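PDB 3SYJ: adhesion and penetration protein autotransporter from Haemophilus influenzae, which probably acts as a serine protease at the bacterial surface, promotes adherence and invasion by binding a host cell structure, and associates with copies of itself. Local coordinates for residues A[465-468]-A[469-472]; A[545-548]-A[549-552]; A[617-620]-A[621-624]. All coordinates share one frame; numbering follows the deposited sequence.

Contact 1: A[465-468]-A[469-472]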
loop_
_atom_site.group_PDB
_atom_site.type_symbol
_atom_site.label_atom_id
_atom_site.label_comp_id
_atom_site.label_asym_id
_atom_site.label_seq_id
_atom_site.Cartn_x
_atom_site.Cartn_y
_atom_site.Cartn_z
ATOM N N GLN A 465 -9.156 42.456 -28.593
ATOM C CA GLN A 465 -9.385 42.458 -30.037
ATOM C C GLN A 465 -10.857 42.592 -30.373
ATOM O O GLN A 465 -11.226 42.973 -31.489
ATOM C CB GLN A 465 -8.830 41.179 -30.666
ATOM C CG GLN A 465 -7.320 41.133 -30.724
ATOM C CD GLN A 465 -6.759 42.081 -31.762
ATOM O OE1 GLN A 465 -5.861 42.889 -31.480
ATOM N NE2 GLN A 465 -7.290 41.998 -32.974
ATOM N N PHE A 466 -11.694 42.260 -29.402
ATOM C CA PHE A 466 -13.129 42.300 -29.592
ATOM C C PHE A 466 -13.815 42.266 -28.243
ATOM O O PHE A 466 -13.216 41.899 -27.235
ATOM C CB PHE A 466 -13.598 41.102 -30.418
ATOM C CG PHE A 466 -13.313 39.780 -29.768
ATOM C CD1 PHE A 466 -14.245 39.188 -28.923
ATOM C CD2 PHE A 466 -12.111 39.132 -29.985
ATOM C CE1 PHE A 466 -13.983 37.968 -28.311
ATOM C CE2 PHE A 466 -11.842 37.919 -29.377
ATOM C CZ PHE A 466 -12.786 37.334 -28.543
ATOM N N ASP A 467 -15.086 42.640 -28.248
ATOM C CA ASP A 467 -15.923 42.624 -27.064
ATOM C C ASP A 467 -16.455 41.196 -26.906
ATOM O O ASP A 467 -17.124 40.680 -27.790
ATOM C CB ASP A 467 -17.054 43.648 -27.258
ATOM C CG ASP A 467 -18.022 43.713 -26.084
ATOM O OD1 ASP A 467 -17.876 42.931 -25.112
ATOM O OD2 ASP A 467 -18.942 44.561 -26.147
ATOM N N THR A 468 -16.141 40.547 -25.790
ATOM C CA THR A 468 -16.490 39.139 -25.639
ATOM C C THR A 468 -17.999 38.909 -25.609
ATOM O O THR A 468 -18.460 37.790 -25.797
ATOM C CB THR A 468 -15.840 38.496 -24.404
ATOM O OG1 THR A 468 -16.325 39.128 -23.219
ATOM C CG2 THR A 468 -14.315 38.617 -24.471
ATOM N N ASP A 469 -18.763 39.968 -25.373
ATOM C CA ASP A 469 -20.219 39.885 -25.433
ATOM C C ASP A 469 -20.702 39.796 -26.876
ATOM O O ASP A 469 -21.838 39.408 -27.123
ATOM C CB ASP A 469 -20.851 41.107 -24.753
ATOM C CG ASP A 469 -20.715 41.069 -23.237
ATOM O OD1 ASP A 469 -20.387 39.985 -22.691
ATOM O OD2 ASP A 469 -20.938 42.123 -22.596
ATOM N N LYS A 470 -19.838 40.163 -27.819
ATOM C CA LYS A 470 -20.188 40.183 -29.239
ATOM C C LYS A 470 -19.601 38.989 -30.021
ATOM O O LYS A 470 -19.588 38.988 -31.251
ATOM C CB LYS A 470 -19.710 41.495 -29.870
ATOM C CG LYS A 470 -20.434 42.743 -29.377
ATOM C CD LYS A 470 -21.722 42.954 -30.153
ATOM C CE LYS A 470 -22.493 44.158 -29.640
ATOM N NZ LYS A 470 -22.890 43.980 -28.211
ATOM N N PHE A 471 -19.098 37.988 -29.306
ATOM C CA PHE A 471 -18.538 36.802 -29.933
ATOM C C PHE A 471 -19.559 35.689 -29.763
ATOM O O PHE A 471 -20.160 35.548 -28.700
ATOM C CB PHE A 471 -17.211 36.422 -29.265
ATOM C CG PHE A 471 -16.503 35.256 -29.914
ATOM C CD1 PHE A 471 -15.403 35.466 -30.741
ATOM C CD2 PHE A 471 -16.920 33.956 -29.687
ATOM C CE1 PHE A 471 -14.748 34.401 -31.341
ATOM C CE2 PHE A 471 -16.274 32.882 -30.284
ATOM C CZ PHE A 471 -15.190 33.102 -31.111
ATOM N N TYR A 472 -19.778 34.906 -30.807
ATOM C CA TYR A 472 -20.726 33.807 -30.696
ATOM C C TYR A 472 -20.300 32.580 -31.492
ATOM O O TYR A 472 -19.717 32.694 -32.579
ATOM C CB TYR A 472 -22.129 34.249 -31.131
ATOM C CG TYR A 472 -22.227 34.597 -32.599
ATOM C CD1 TYR A 472 -22.599 33.638 -33.538
ATOM C CD2 TYR A 472 -21.933 35.876 -33.050
ATOM C CE1 TYR A 472 -22.671 33.948 -34.887
ATOM C CE2 TYR A 472 -22.008 36.195 -34.386
ATOM C CZ TYR A 472 -22.380 35.229 -35.304
ATOM O OH TYR A 472 -22.452 35.557 -36.642
HETATM O O HOH W 1 -17.826 43.061 -22.212
HETATM O O HOH W 2 -20.115 35.546 -26.152
HETATM O O HOH W 3 -18.027 40.406 -21.537
#
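From Asp467 to Lys470 the backbone folds into a tight turn, closed by the bond from Lys470 N to Asp467 O at 2.8 Å. This turn in the passenger beta-helix leads the chain into strand 471-473. The Asp467 side chain adds an Asx turn. Its CG stands anti to the backbone N (chi1 179°), which brings OD1 to Asp469 N at 3.1 Å. The donor comes from above the carboxylate plane, not within it. Asp467 OD2 faces the Lys470 side chain, but NZ stops 4.5 Å away, beyond a salt bridge. Asp469 OD2 lies 4.0 Å from Asp467 OD1. Asp469 OD2 also forms a salt bridge with Lys490 NZ, which probably eases the meeting of like charges.

The apolar side of the turn is aromatic. Phe466 CE1 meets Phe471 CB at 3.7 Å. The two rings have centroids 5.4 Å apart, and their planes meet obliquely at 34°. Both phenylalanines also rest on Ile449, in the neighbouring strand 449-452, so the pair belongs to the packing between rungs. Thr468 OG1 is hydrogen-bonded to Thr488 O. One water donates to both Thr468 OG1 and Asp469 OD1, each at 2.7 Å.

Contact 2: A[545-548]-A[549-552]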
loop_
_atom_site.group_PDB
_atom_site.type_symbol
_atom_site.label_atom_id
_atom_site.label_comp_id
_atom_site.label_asym_id
_atom_site.label_seq_id
_atom_site.Cartn_x
_atom_site.Cartn_y
_atom_site.Cartn_z
ATOM N N GLU A 545 -8.973 20.922 -26.212
ATOM C CA GLU A 545 -8.922 20.311 -27.525
ATOM C C GLU A 545 -9.137 18.809 -27.414
ATOM O O GLU A 545 -8.514 18.145 -26.585
ATOM C CB GLU A 545 -7.578 20.609 -28.188
ATOM C CG GLU A 545 -7.409 19.960 -29.547
ATOM C CD GLU A 545 -8.446 20.431 -30.549
ATOM O OE1 GLU A 545 -8.429 21.627 -30.916
ATOM O OE2 GLU A 545 -9.278 19.602 -30.971
ATOM N N THR A 546 -10.026 18.269 -28.240
ATOM C CA THR A 546 -10.269 16.830 -28.235
ATOM C C THR A 546 -9.514 16.107 -29.348
ATOM O O THR A 546 -9.306 14.899 -29.272
ATOM C CB THR A 546 -11.764 16.505 -28.376
ATOM O OG1 THR A 546 -12.317 17.281 -29.444
ATOM C CG2 THR A 546 -12.503 16.817 -27.078
ATOM N N ASP A 547 -9.113 16.844 -30.381
ATOM C CA ASP A 547 -8.394 16.252 -31.507
ATOM C C ASP A 547 -6.968 15.893 -31.114
ATOM O O ASP A 547 -6.170 16.767 -30.757
ATOM C CB ASP A 547 -8.378 17.194 -32.712
ATOM C CG ASP A 547 -7.703 16.571 -33.931
ATOM O OD1 ASP A 547 -7.188 15.435 -33.813
ATOM O OD2 ASP A 547 -7.691 17.212 -35.006
ATOM N N LYS A 548 -6.645 14.607 -31.191
ATOM C CA LYS A 548 -5.326 14.130 -30.791
ATOM C C LYS A 548 -4.205 14.736 -31.643
ATOM O O LYS A 548 -3.079 14.894 -31.175
ATOM C CB LYS A 548 -5.266 12.605 -30.859
ATOM C CG LYS A 548 -6.210 11.896 -29.905
ATOM C CD LYS A 548 -5.765 12.062 -28.467
ATOM C CE LYS A 548 -6.514 11.109 -27.541
ATOM N NZ LYS A 548 -6.024 11.232 -26.135
ATOM N N ASN A 549 -4.514 15.071 -32.891
ATOM C CA ASN A 549 -3.500 15.611 -33.789
ATOM C C ASN A 549 -3.346 17.126 -33.697
ATOM O O ASN A 549 -2.621 17.732 -34.485
ATOM C CB ASN A 549 -3.749 15.171 -35.237
ATOM C CG ASN A 549 -3.249 13.752 -35.512
ATOM O OD1 ASN A 549 -3.536 12.821 -34.759
ATOM N ND2 ASN A 549 -2.496 13.588 -36.594
ATOM N N LYS A 550 -4.033 17.730 -32.732
ATOM C CA LYS A 550 -3.851 19.144 -32.441
ATOM C C LYS A 550 -3.362 19.285 -31.011
ATOM O O LYS A 550 -3.604 18.409 -30.181
ATOM C CB LYS A 550 -5.152 19.918 -32.658
ATOM C CG LYS A 550 -5.581 19.949 -34.116
ATOM C CD LYS A 550 -6.715 20.932 -34.374
ATOM C CE LYS A 550 -7.014 21.022 -35.870
ATOM N NZ LYS A 550 -7.994 22.091 -36.210
ATOM N N HIS A 551 -2.666 20.378 -30.724
ATOM C CA HIS A 551 -2.084 20.564 -29.402
ATOM C C HIS A 551 -3.110 20.992 -28.338
ATOM O O HIS A 551 -3.798 22.006 -28.478
ATOM C CB HIS A 551 -0.893 21.534 -29.464
ATOM C CG HIS A 551 -0.116 21.613 -28.184
ATOM N ND1 HIS A 551 0.430 20.502 -27.573
ATOM C CD2 HIS A 551 0.203 22.668 -27.392
ATOM C CE1 HIS A 551 1.049 20.868 -26.464
ATOM N NE2 HIS A 551 0.931 22.178 -26.334
ATOM N N ASN A 552 -3.208 20.209 -27.272
ATOM C CA ASN A 552 -4.057 20.576 -26.148
ATOM C C ASN A 552 -3.251 21.349 -25.099
ATOM O O ASN A 552 -2.798 20.781 -24.107
ATOM C CB ASN A 552 -4.715 19.330 -25.541
ATOM C CG ASN A 552 -5.857 19.668 -24.595
ATOM O OD1 ASN A 552 -6.463 20.734 -24.692
ATOM N ND2 ASN A 552 -6.157 18.755 -23.674
#
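Glu545 lays its aliphatic part over the root of Lys550, with Glu545 CG 3.8 Å from Lys550 CB. The chain of Glu545 is extended at chi1 (178°) and then bends at chi2. The bend carries the carboxylate back over its own loop. There OE2 uses its anti lone pair to accept the bond from Asp547 N at 2.8 Å. The same oxygen forms a salt bridge with Arg479, and OE1 is hydrogen-bonded to His504 NE2. Three groups therefore grip this buried carboxylate and fix its rotation.

The far end of the loop is a type I beta turn from Asp547 to Lys550. Lys550 N bonds to Asp547 O at 3.1 Å. Asp547 also makes an Asx turn, its OD1 taking the N-H of Asn549 at 2.9 Å from above the carboxylate plane. Asp547 OD2 rests against the methylene chain of Lys550, 3.6 Å from CG. The extended Lys550 chain runs its methylenes past both carboxylates. Lys550 NZ stays 5.0 Å from Asp547 OD2, where any attraction is probably weak.

The open end of the loop is tied by Asn552. Its OD1 accepts the bond from Glu545 N at 2.9 Å, with an N-H...O angle of 160°. ND2 bonds to Asn575 O, so both ends of the amide are held. The loop also reaches the second subunit: Asn552 N bonds to Gln915 of that chain, and His551 packs on its Pro916.

Within the beta-helix the loop joins strand 542-543 to strand 555-559. Each of these runs parallel to strands of neighbouring coils, 542-543 beside 499-502 and 555-559 beside 579-582.

Contact 3: A[617-620]-A[621-624]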
loop_
_atom_site.group_PDB
_atom_site.type_symbol
_atom_site.label_atom_id
_atom_site.label_comp_id
_atom_site.label_asym_id
_atom_site.label_seq_id
_atom_site.Cartn_x
_atom_site.Cartn_y
_atom_site.Cartn_z
ATOM N N VAL A 617 -38.988 16.775 -26.200
ATOM C CA VAL A 617 -37.895 16.293 -25.372
ATOM C C VAL A 617 -38.284 14.977 -24.710
ATOM O O VAL A 617 -39.288 14.930 -24.007
ATOM C CB VAL A 617 -37.573 17.310 -24.281
ATOM C CG1 VAL A 617 -36.558 16.737 -23.309
ATOM C CG2 VAL A 617 -37.068 18.606 -24.907
ATOM N N TRP A 618 -37.507 13.913 -24.936
ATOM C CA TRP A 618 -37.810 12.604 -24.338
ATOM C C TRP A 618 -36.933 12.327 -23.124
ATOM O O TRP A 618 -35.708 12.303 -23.228
ATOM C CB TRP A 618 -37.661 11.456 -25.346
ATOM C CG TRP A 618 -38.504 11.591 -26.584
ATOM C CD1 TRP A 618 -39.611 12.376 -26.744
ATOM C CD2 TRP A 618 -38.321 10.901 -27.830
ATOM N NE1 TRP A 618 -40.117 12.229 -28.011
ATOM C CE2 TRP A 618 -39.345 11.329 -28.700
ATOM C CE3 TRP A 618 -37.391 9.965 -28.295
ATOM C CZ2 TRP A 618 -39.464 10.859 -30.010
ATOM C CZ3 TRP A 618 -37.511 9.498 -29.600
ATOM C CH2 TRP A 618 -38.539 9.947 -30.440
ATOM N N ASP A 619 -37.573 12.093 -21.984
ATOM C CA ASP A 619 -36.880 11.964 -20.701
ATOM C C ASP A 619 -35.961 10.736 -20.620
ATOM O O ASP A 619 -35.045 10.699 -19.800
ATOM C CB ASP A 619 -37.913 11.941 -19.558
ATOM C CG ASP A 619 -37.386 12.552 -18.267
ATOM O OD1 ASP A 619 -36.423 13.353 -18.314
ATOM O OD2 ASP A 619 -37.955 12.239 -17.200
ATOM N N HIS A 620 -36.214 9.733 -21.458
ATOM C CA HIS A 620 -35.398 8.519 -21.488
ATOM C C HIS A 620 -34.352 8.559 -22.599
ATOM O O HIS A 620 -33.569 7.622 -22.763
ATOM C CB HIS A 620 -36.283 7.296 -21.710
ATOM C CG HIS A 620 -36.883 7.235 -23.081
ATOM N ND1 HIS A 620 -38.105 7.797 -23.384
ATOM C CD2 HIS A 620 -36.422 6.691 -24.233
ATOM C CE1 HIS A 620 -38.372 7.601 -24.664
ATOM N NE2 HIS A 620 -37.367 6.935 -25.202
ATOM N N ASP A 621 -34.355 9.632 -23.378
ATOM C CA ASP A 621 -33.488 9.736 -24.546
ATOM C C ASP A 621 -32.559 10.942 -24.395
ATOM O O ASP A 621 -32.859 12.044 -24.869
ATOM C CB ASP A 621 -34.349 9.850 -25.809
ATOM C CG ASP A 621 -33.530 10.013 -27.067
ATOM O OD1 ASP A 621 -32.321 9.730 -27.033
ATOM O OD2 ASP A 621 -34.097 10.424 -28.099
ATOM N N TRP A 622 -31.440 10.720 -23.704
ATOM C CA TRP A 622 -30.437 11.754 -23.440
ATOM C C TRP A 622 -29.078 11.365 -24.008
ATOM O O TRP A 622 -28.786 10.183 -24.186
ATOM C CB TRP A 622 -30.286 11.975 -21.932
ATOM C CG TRP A 622 -31.286 12.918 -21.357
ATOM C CD1 TRP A 622 -32.637 12.917 -21.573
ATOM C CD2 TRP A 622 -31.024 13.999 -20.450
ATOM N NE1 TRP A 622 -33.224 13.939 -20.868
ATOM C CE2 TRP A 622 -32.258 14.616 -20.171
ATOM C CE3 TRP A 622 -29.863 14.511 -19.857
ATOM C CZ2 TRP A 622 -32.368 15.714 -19.316
ATOM C CZ3 TRP A 622 -29.973 15.600 -19.013
ATOM C CH2 TRP A 622 -31.217 16.189 -18.748
ATOM N N ILE A 623 -28.251 12.374 -24.278
ATOM C CA ILE A 623 -26.870 12.167 -24.696
ATOM C C ILE A 623 -25.956 12.065 -23.477
ATOM O O ILE A 623 -26.026 12.899 -22.567
ATOM C CB ILE A 623 -26.375 13.330 -25.583
ATOM C CG1 ILE A 623 -27.342 13.546 -26.757
ATOM C CG2 ILE A 623 -24.959 13.060 -26.064
ATOM C CD1 ILE A 623 -26.954 14.661 -27.712
ATOM N N ASN A 624 -25.102 11.045 -23.456
ATOM C CA ASN A 624 -24.144 10.875 -22.366
ATOM C C ASN A 624 -22.849 11.659 -22.599
ATOM O O ASN A 624 -22.317 11.672 -23.713
ATOM C CB ASN A 624 -23.843 9.392 -22.149
ATOM C CG ASN A 624 -25.049 8.628 -21.624
ATOM O OD1 ASN A 624 -25.831 9.145 -20.821
ATOM N ND2 ASN A 624 -25.206 7.393 -22.079
HETATM O O HOH W 4 -34.809 13.902 -25.864
HETATM O O HOH W 5 -35.886 15.227 -20.100
HETATM O O HOH W 6 -31.132 9.094 -20.877
HETATM O O HOH W 7 -30.386 8.048 -23.332
#
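Asp621 and Trp618 meet through both backbone and side chain. The backbone part is a type I beta turn from Trp618 to Asp621. It is closed by Asp621 N bonding to Trp618 O at 3.0 Å. The turn leads into strand 622-629 of the beta-solenoid, within the range of the second solenoid repeat region.

Next come the contacts without hydrogen bonds. Asp621 OD2 approaches Trp618 CE3 obliquely at 3.3 Å, with ring and carboxylate planes 42° apart. The CB atoms of Trp618 and Asp621 lie 3.7 Å from each other. Asp621 CB also sits over one face of the His620 ring, offset toward the rim. Trp622 presents its edge: CD1 points near Trp618 O at 3.5 Å, and the oxygen lies in the plane of the indole.

Water makes the remaining links. One molecule donates to Asp619 OD1 at 2.6 Å and accepts from Trp622 NE1 at 3.1 Å. It spans the side-by-side carboxylate and indole, where Asp619 OD1 and Trp622 NE1 are 4.1 Å apart. Another water accepts from Trp622 N at 2.9 Å and donates to His620 O.

A salt bridge and two hydrogen bonds to the rest of the chain hold the acids. Asp619 OD1 pairs with Arg643, which also makes a cation-pi contact with Trp622. Asp621 OD1 is hydrogen-bonded to Thr594, and OD2 to His596. The contact combines acids with aromatic rings at the surface. Both acids have positive or donor partners, consistent with carboxylates that stay charged, and water bridges acid to indole where they do not touch.

Along the chain the three contacts come in series, and none nests in or crosses another. Contact 1 ends the loop after strand 455-460 and leads into strand 471-473, which lies in the parallel sheet running from 269-272 to 493-494. Contact 2 closes the loop between strands 542-543 and 555-559, and alone of the three it also touches the second subunit. Contact 3 comes last, between helix 603-609 and strand 622-629. The centres of contact 1 and contact 2 lie about 24 Å apart, and no two of the contacts touch. They lie at separate points along the passenger domain, away from the N-terminal protease region's probable active site.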